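Local coordinates for enoyl-CoA hydratase/isomerase (Pseudomonas aeruginosa, PDB 3LAO), which probably hydrates the double bond of an enoyl-CoA thioester, perhaps that of a steroid side-chain thioester, as a homotrimer of the crotonase family, at residues S57-L62 with P107-V112; F138-V143 with R168-G173. All coordinates share one frame; numbering follows the deposited sequence.

Interaction 1: S57-L62 with P107-V112; sequences SRCAVL and PLVVAV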
ATOM      1  N   SER B  57      26.864 -12.804   9.107  1.00 38.02           N
ATOM      2  CA  SER B  57      25.509 -13.264   8.936  1.00 30.99           C
ATOM      3  C   SER B  57      24.916 -12.342   7.888  1.00 33.28           C
ATOM      4  O   SER B  57      25.067 -11.128   7.961  1.00 41.19           O
ATOM      5  CB  SER B  57      24.753 -13.175  10.253  1.00 37.88           C
ATOM      6  OG  SER B  57      25.384 -13.978  11.250  1.00 39.23           O
ATOM      7  N   ARG B  58      24.289 -12.924   6.885  1.00 27.96           N
ATOM      8  CA  ARG B  58      23.734 -12.150   5.808  1.00 36.51           C
ATOM      9  C   ARG B  58      22.246 -12.190   5.836  1.00 35.08           C
ATOM     10  O   ARG B  58      21.598 -11.363   5.212  1.00 42.88           O
ATOM     11  CB  ARG B  58      24.208 -12.671   4.465  1.00 36.75           C
ATOM     12  CG  ARG B  58      25.633 -12.304   4.197  1.00 40.68           C
ATOM     13  CD  ARG B  58      26.110 -13.012   2.936  1.00 43.96           C
ATOM     14  NE  ARG B  58      27.544 -12.865   2.703  1.00 44.94           N
ATOM     15  CZ  ARG B  58      28.078 -12.752   1.489  1.00 46.69           C
ATOM     16  NH1 ARG B  58      27.289 -12.748   0.411  1.00 40.97           N
ATOM     17  NH2 ARG B  58      29.394 -12.630   1.342  1.00 40.37           N
ATOM     18  N   CYS B  59      21.700 -13.144   6.569  1.00 32.80           N
ATOM     19  CA  CYS B  59      20.269 -13.221   6.727  1.00 29.78           C
ATOM     20  C   CYS B  59      19.932 -13.992   8.023  1.00 36.86           C
ATOM     21  O   CYS B  59      20.620 -14.936   8.435  1.00 33.70           O
ATOM     22  CB  CYS B  59      19.685 -13.918   5.513  1.00 33.36           C
ATOM     23  SG  CYS B  59      17.873 -13.833   5.351  1.00 28.11           S
ATOM     24  N   ALA B  60      18.880 -13.562   8.689  1.00 35.90           N
ATOM     25  CA  ALA B  60      18.467 -14.219   9.907  1.00 33.68           C
ATOM     26  C   ALA B  60      17.202 -15.033   9.602  1.00 37.76           C
ATOM     27  O   ALA B  60      16.334 -14.578   8.851  1.00 33.93           O
ATOM     28  CB  ALA B  60      18.195 -13.163  10.950  1.00 27.41           C
ATOM     29  N   VAL B  61      17.091 -16.233  10.159  1.00 35.71           N
ATOM     30  CA  VAL B  61      15.820 -16.957  10.065  1.00 36.25           C
ATOM     31  C   VAL B  61      15.192 -17.138  11.447  1.00 36.52           C
ATOM     32  O   VAL B  61      15.767 -17.799  12.340  1.00 36.27           O
ATOM     33  CB  VAL B  61      16.015 -18.336   9.439  1.00 35.36           C
ATOM     34  CG1 VAL B  61      14.681 -19.022   9.318  1.00 28.33           C
ATOM     35  CG2 VAL B  61      16.718 -18.198   8.084  1.00 22.76           C
ATOM     36  N   LEU B  62      14.040 -16.517  11.642  1.00 29.43           N
ATOM     37  CA  LEU B  62      13.301 -16.666  12.890  1.00 31.49           C
ATOM     38  C   LEU B  62      12.279 -17.774  12.744  1.00 32.24           C
ATOM     39  O   LEU B  62      11.472 -17.737  11.853  1.00 30.66           O
ATOM     40  CB  LEU B  62      12.570 -15.384  13.247  1.00 33.07           C
ATOM     41  CG  LEU B  62      11.604 -15.408  14.440  1.00 32.60           C
ATOM     42  CD1 LEU B  62      12.285 -15.658  15.811  1.00 13.25           C
ATOM     43  CD2 LEU B  62      10.946 -14.071  14.459  1.00 29.99           C
ATOM     44  N   PRO B 107      18.439  -8.521   6.617  1.00 33.57           N
ATOM     45  CA  PRO B 107      17.176  -9.182   6.264  1.00 30.93           C
ATOM     46  C   PRO B 107      16.692 -10.173   7.279  1.00 26.17           C
ATOM     47  O   PRO B 107      17.484 -10.802   7.920  1.00 29.47           O
ATOM     48  CB  PRO B 107      17.516  -9.925   4.952  1.00 28.19           C
ATOM     49  CG  PRO B 107      18.640  -9.143   4.388  1.00 32.05           C
ATOM     50  CD  PRO B 107      19.461  -8.701   5.570  1.00 30.74           C
ATOM     51  N   LEU B 108      15.386 -10.334   7.399  1.00 29.46           N
ATOM     52  CA  LEU B 108      14.851 -11.351   8.285  1.00 26.09           C
ATOM     53  C   LEU B 108      13.792 -12.155   7.558  1.00 27.62           C
ATOM     54  O   LEU B 108      12.932 -11.607   6.886  1.00 31.20           O
ATOM     55  CB  LEU B 108      14.263 -10.692   9.525  1.00 31.91           C
ATOM     56  CG  LEU B 108      13.467 -11.581  10.480  1.00 33.28           C
ATOM     57  CD1 LEU B 108      14.394 -12.491  11.169  1.00 37.71           C
ATOM     58  CD2 LEU B 108      12.869 -10.644  11.464  1.00 40.65           C
ATOM     59  N   VAL B 109      13.884 -13.465   7.670  1.00 31.22           N
ATOM     60  CA  VAL B 109      12.936 -14.358   7.063  1.00 34.61           C
ATOM     61  C   VAL B 109      12.295 -15.081   8.236  1.00 37.99           C
ATOM     62  O   VAL B 109      12.975 -15.410   9.207  1.00 35.10           O
ATOM     63  CB  VAL B 109      13.642 -15.396   6.182  1.00 33.05           C
ATOM     64  CG1 VAL B 109      12.693 -16.570   5.866  1.00 25.30           C
ATOM     65  CG2 VAL B 109      14.169 -14.752   4.923  1.00 35.41           C
ATOM     66  N   VAL B 110      10.993 -15.319   8.165  1.00 31.20           N
ATOM     67  CA  VAL B 110      10.348 -15.981   9.259  1.00 25.72           C
ATOM     68  C   VAL B 110       9.505 -17.170   8.806  1.00 31.75           C
ATOM     69  O   VAL B 110       8.775 -17.096   7.793  1.00 34.60           O
ATOM     70  CB  VAL B 110       9.497 -14.993  10.096  1.00 33.34           C
ATOM     71  CG1 VAL B 110       8.260 -14.464   9.265  1.00 27.10           C
ATOM     72  CG2 VAL B 110       9.051 -15.698  11.350  1.00 27.84           C
ATOM     73  N   ALA B 111       9.604 -18.259   9.564  1.00 31.04           N
ATOM     74  CA  ALA B 111       8.772 -19.461   9.364  1.00 29.99           C
ATOM     75  C   ALA B 111       7.777 -19.655  10.515  1.00 27.38           C
ATOM     76  O   ALA B 111       8.183 -19.687  11.672  1.00 27.55           O
ATOM     77  CB  ALA B 111       9.677 -20.703   9.236  1.00 25.64           C
ATOM     78  N   VAL B 112       6.491 -19.818  10.201  1.00 24.40           N
ATOM     79  CA  VAL B 112       5.451 -19.990  11.225  1.00 28.35           C
ATOM     80  C   VAL B 112       4.536 -21.201  10.996  1.00 33.65           C
ATOM     81  O   VAL B 112       4.143 -21.506   9.870  1.00 29.21           O
ATOM     82  CB  VAL B 112       4.489 -18.807  11.279  1.00 28.39           C
ATOM     83  CG1 VAL B 112       5.226 -17.493  11.497  1.00 27.73           C
ATOM     84  CG2 VAL B 112       3.754 -18.774  10.035  1.00 32.36           C
TER

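Interaction 2: F138-V143 with R168-G173; sequences FAHLEV and RYILTG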
ATOM      1  N   PHE B 138      -4.345 -17.703  12.786  1.00 35.57           N
ATOM      2  CA  PHE B 138      -3.948 -16.382  13.179  1.00 31.36           C
ATOM      3  C   PHE B 138      -5.142 -15.733  13.788  1.00 32.96           C
ATOM      4  O   PHE B 138      -6.281 -15.892  13.293  1.00 36.83           O
ATOM      5  CB  PHE B 138      -3.580 -15.573  11.915  1.00 28.37           C
ATOM      6  CG  PHE B 138      -2.388 -16.112  11.161  1.00 32.32           C
ATOM      7  CD1 PHE B 138      -2.555 -16.987  10.095  1.00 33.43           C
ATOM      8  CD2 PHE B 138      -1.087 -15.735  11.520  1.00 32.85           C
ATOM      9  CE1 PHE B 138      -1.419 -17.491   9.391  1.00 28.50           C
ATOM     10  CE2 PHE B 138       0.076 -16.227  10.819  1.00 26.79           C
ATOM     11  CZ  PHE B 138      -0.094 -17.085   9.749  1.00 21.40           C
ATOM     12  N   ALA B 139      -4.910 -14.933  14.812  1.00 25.32           N
ATOM     13  CA  ALA B 139      -5.979 -14.035  15.191  1.00 23.32           C
ATOM     14  C   ALA B 139      -5.471 -12.892  16.028  1.00 28.92           C
ATOM     15  O   ALA B 139      -4.496 -13.030  16.749  1.00 37.39           O
ATOM     16  CB  ALA B 139      -7.141 -14.829  15.926  1.00 28.84           C
ATOM     17  N   HIS B 140      -6.127 -11.757  15.895  1.00 33.57           N
ATOM     18  CA  HIS B 140      -5.891 -10.596  16.729  1.00 41.25           C
ATOM     19  C   HIS B 140      -6.851 -10.539  17.916  1.00 51.30           C
ATOM     20  O   HIS B 140      -7.759  -9.703  17.963  1.00 60.61           O
ATOM     21  CB  HIS B 140      -6.047  -9.344  15.889  1.00 47.50           C
ATOM     22  CG  HIS B 140      -4.775  -8.601  15.714  1.00 54.78           C
ATOM     23  ND1 HIS B 140      -3.988  -8.738  14.594  1.00 59.28           N
ATOM     24  CD2 HIS B 140      -4.128  -7.746  16.535  1.00 59.33           C
ATOM     25  CE1 HIS B 140      -2.917  -7.979  14.724  1.00 60.20           C
ATOM     26  NE2 HIS B 140      -2.975  -7.372  15.896  1.00 62.69           N
ATOM     27  N   LEU B 141      -6.635 -11.426  18.877  1.00 50.84           N
ATOM     28  CA  LEU B 141      -7.548 -11.622  19.992  1.00 45.85           C
ATOM     29  C   LEU B 141      -7.593 -10.474  20.995  1.00 45.96           C
ATOM     30  O   LEU B 141      -8.464 -10.436  21.850  1.00 46.97           O
ATOM     31  CB  LEU B 141      -7.210 -12.921  20.718  1.00 46.52           C
ATOM     32  CG  LEU B 141      -7.114 -14.174  19.858  1.00 50.44           C
ATOM     33  CD1 LEU B 141      -6.564 -15.320  20.658  1.00 54.75           C
ATOM     34  CD2 LEU B 141      -8.464 -14.543  19.281  1.00 52.05           C
ATOM     35  N   GLU B 142      -6.661  -9.543  20.895  1.00 46.82           N
ATOM     36  CA  GLU B 142      -6.605  -8.434  21.834  1.00 61.09           C
ATOM     37  C   GLU B 142      -7.904  -7.649  21.953  1.00 62.54           C
ATOM     38  O   GLU B 142      -8.297  -7.265  23.043  1.00 66.90           O
ATOM     39  CB  GLU B 142      -5.493  -7.464  21.461  1.00 75.82           C
ATOM     40  CG  GLU B 142      -5.781  -6.042  21.915  1.00 92.45           C
ATOM     41  CD  GLU B 142      -6.238  -5.145  20.786  1.00104.29           C
ATOM     42  OE1 GLU B 142      -6.658  -4.006  21.070  1.00107.73           O
ATOM     43  OE2 GLU B 142      -6.167  -5.569  19.617  1.00106.33           O
ATOM     44  N   VAL B 143      -8.550  -7.381  20.826  1.00 59.57           N
ATOM     45  CA  VAL B 143      -9.769  -6.586  20.828  1.00 59.84           C
ATOM     46  C   VAL B 143     -10.794  -7.161  21.779  1.00 60.62           C
ATOM     47  O   VAL B 143     -11.405  -6.437  22.548  1.00 68.61           O
ATOM     48  CB  VAL B 143     -10.405  -6.484  19.445  1.00 54.11           C
ATOM     49  CG1 VAL B 143     -10.230  -5.095  18.905  1.00 39.03           C
ATOM     50  CG2 VAL B 143      -9.827  -7.520  18.501  1.00 58.06           C
ATOM     51  N   ARG B 168     -11.399  -5.731   9.236  1.00 39.13           N
ATOM     52  CA  ARG B 168     -12.279  -6.871   9.403  1.00 42.96           C
ATOM     53  C   ARG B 168     -11.769  -7.944  10.381  1.00 48.82           C
ATOM     54  O   ARG B 168     -12.558  -8.677  10.950  1.00 49.57           O
ATOM     55  CB  ARG B 168     -12.594  -7.472   8.033  1.00 31.31           C
ATOM     56  CG  ARG B 168     -12.597  -8.963   7.990  1.00 38.25           C
ATOM     57  CD  ARG B 168     -13.992  -9.470   7.828  1.00 52.93           C
ATOM     58  NE  ARG B 168     -14.060 -10.924   7.857  1.00 65.14           N
ATOM     59  CZ  ARG B 168     -14.194 -11.646   8.960  1.00 63.08           C
ATOM     60  NH1 ARG B 168     -14.263 -11.058  10.138  1.00 57.07           N
ATOM     61  NH2 ARG B 168     -14.251 -12.962   8.878  1.00 64.91           N
ATOM     62  N   TYR B 169     -10.458  -8.036  10.573  1.00 40.85           N
ATOM     63  CA  TYR B 169      -9.863  -8.973  11.552  1.00 36.58           C
ATOM     64  C   TYR B 169      -9.367  -8.284  12.819  1.00 37.69           C
ATOM     65  O   TYR B 169      -9.455  -8.826  13.903  1.00 36.36           O
ATOM     66  CB  TYR B 169      -8.709  -9.774  10.938  1.00 31.43           C
ATOM     67  CG  TYR B 169      -9.216 -10.735   9.919  1.00 37.68           C
ATOM     68  CD1 TYR B 169      -9.880 -11.892  10.312  1.00 37.65           C
ATOM     69  CD2 TYR B 169      -9.080 -10.474   8.550  1.00 34.69           C
ATOM     70  CE1 TYR B 169     -10.379 -12.784   9.375  1.00 37.02           C
ATOM     71  CE2 TYR B 169      -9.582 -11.354   7.605  1.00 33.85           C
ATOM     72  CZ  TYR B 169     -10.234 -12.502   8.028  1.00 36.17           C
ATOM     73  OH  TYR B 169     -10.718 -13.377   7.106  1.00 35.79           O
ATOM     74  N   ILE B 170      -8.806  -7.096  12.680  1.00 35.49           N
ATOM     75  CA  ILE B 170      -8.318  -6.392  13.837  1.00 37.80           C
ATOM     76  C   ILE B 170      -9.495  -6.026  14.758  1.00 46.11           C
ATOM     77  O   ILE B 170      -9.447  -6.270  15.959  1.00 51.04           O
ATOM     78  CB  ILE B 170      -7.552  -5.135  13.409  1.00 38.11           C
ATOM     79  CG1 ILE B 170      -6.212  -5.513  12.758  1.00 42.01           C
ATOM     80  CG2 ILE B 170      -7.291  -4.231  14.589  1.00 38.38           C
ATOM     81  CD1 ILE B 170      -5.626  -4.359  11.933  1.00 41.14           C
ATOM     82  N   LEU B 171     -10.556  -5.454  14.193  1.00 45.36           N
ATOM     83  CA  LEU B 171     -11.664  -4.956  15.004  1.00 47.38           C
ATOM     84  C   LEU B 171     -12.573  -6.075  15.480  1.00 48.53           C
ATOM     85  O   LEU B 171     -13.445  -5.840  16.283  1.00 52.46           O
ATOM     86  CB  LEU B 171     -12.487  -3.884  14.271  1.00 40.12           C
ATOM     87  CG  LEU B 171     -11.703  -2.646  13.824  1.00 45.05           C
ATOM     88  CD1 LEU B 171     -12.588  -1.598  13.120  1.00 39.56           C
ATOM     89  CD2 LEU B 171     -10.938  -2.000  14.977  1.00 45.69           C
ATOM     90  N   THR B 172     -12.372  -7.295  15.016  1.00 46.64           N
ATOM     91  CA  THR B 172     -13.316  -8.344  15.383  1.00 46.61           C
ATOM     92  C   THR B 172     -12.649  -9.410  16.194  1.00 42.11           C
ATOM     93  O   THR B 172     -13.264 -10.065  17.029  1.00 48.01           O
ATOM     94  CB  THR B 172     -13.911  -9.036  14.129  1.00 50.83           C
ATOM     95  OG1 THR B 172     -12.839  -9.463  13.272  1.00 49.11           O
ATOM     96  CG2 THR B 172     -14.840  -8.088  13.367  1.00 40.04           C
ATOM     97  N   GLY B 173     -11.386  -9.635  15.906  1.00 40.63           N
ATOM     98  CA  GLY B 173     -10.661 -10.681  16.590  1.00 40.58           C
ATOM     99  C   GLY B 173     -10.842 -12.000  15.892  1.00 39.48           C
ATOM    100  O   GLY B 173     -10.323 -13.003  16.338  1.00 47.48           O
TER
HETATM  101  O   HOH W   1      -8.265 -11.132  14.023  1.00 27.91           O

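Interaction 1: S57-L62 with P107-V112
A60 and L62 grip the neighbouring strand through both their N-H and their C=O. A60 N gives a hydrogen bond to P107 O at 3.2 Å, tilted 27° from the carbonyl plane, and A60 O takes V109 N at 2.9 Å. L62 N then meets V109 O, and L62 O receives A111 N, both nearly straight on to the carbonyl. V61 and V110 face these same carbonyls with their CA atoms: V61 CA lies 3.4 Å from V109 O. Above one face of the sheet, the thiol of C59 is anti to the backbone N (chi1 -169°) and touches P107 CB. C59 SG also lies 3.8 Å from V109 CG2. On the other face L108 CD1 bridges A60 CB and L62 CB, while L62 and V110 run side by side with L62 CD2 4.0 Å from V110 CG2. Helix 196-209 packs on the face of C59, V61 and V109 through A204 and A200; helix 38-53 covers A60 and L62 with Y51 and L44. F23 and I25, on strand 22-27, bond to the other edge of 59-62, and D128 holds L108 N. Two parallel strands, side by side and buried between helices, form the centre of the crotonase-fold sheet.

Interaction 2: F138-V143 with R168-G173
H140 turns one face of its imidazole to I170, whose CG1 comes within 4.3 Å of H140 ND1, while H140 CB rests 4.0 Å from Y169 O. S153 touches both H140 and I170, and I121 of helix 119-125 also packs on H140. R168 and Y169 lie against each other within their own segment: Y169 CE1 sits over one face of the guanidinium, offset toward the rim, and R168 CG over one face of the ring, likewise offset. Their polar ends are held elsewhere, R168 NH1 by a salt bridge to D174 and Y169 OH by a hydrogen bond to E180; F176 meets the Y169 ring with the planes at about 50°.

No direct hydrogen bond joins 138-143 to 168-173. One water does so instead, accepting from H140 N at 2.9 Å and donating to Y169 O. Y169 O thus accepts from both the water and G173 N, and H140 N reaches it only through the water. G173 faces 138-143 directly: its CA sits 3.4 Å from H140 O in a CH···O contact, and its O faces A139 CB and L141 CD2. With a positive phi of 87°, G173 leaves the helical conformation where the backbone comes up against H140 O. V143 turns toward 168-173, with CG1 4.2 Å from L171 CA; the placement of its other methyl is doubtful.

A second subunit packs on this region, with its A218 against I170 and its R206 against T172. The arrangement is a glycine-terminated helix C-end, linked through water to the loop leaving strand 137-139, beside a subunit interface of the crotonase-family trimer.

In the fold
From the N terminus, strand 59-64 follows helix 38-53, and interaction 1 closes the long excursion from it to strand 108-112, joining two neighbours of the six-stranded sheet. Only then does the chain form strands 115-117, 129-133 and 137-139, the last of which leads into interaction 2. That contact closes a shorter loop, about half helical, that returns through helix 163-170. The two loops therefore stand in series, neither nested nor crossed, on opposite sides of the chain's centre with their own centres about 26 Å apart. They still meet at one point: V112 CG2 packs against F138 CZ at 4.2 Å, connecting the main sheet to the small three-stranded sheet.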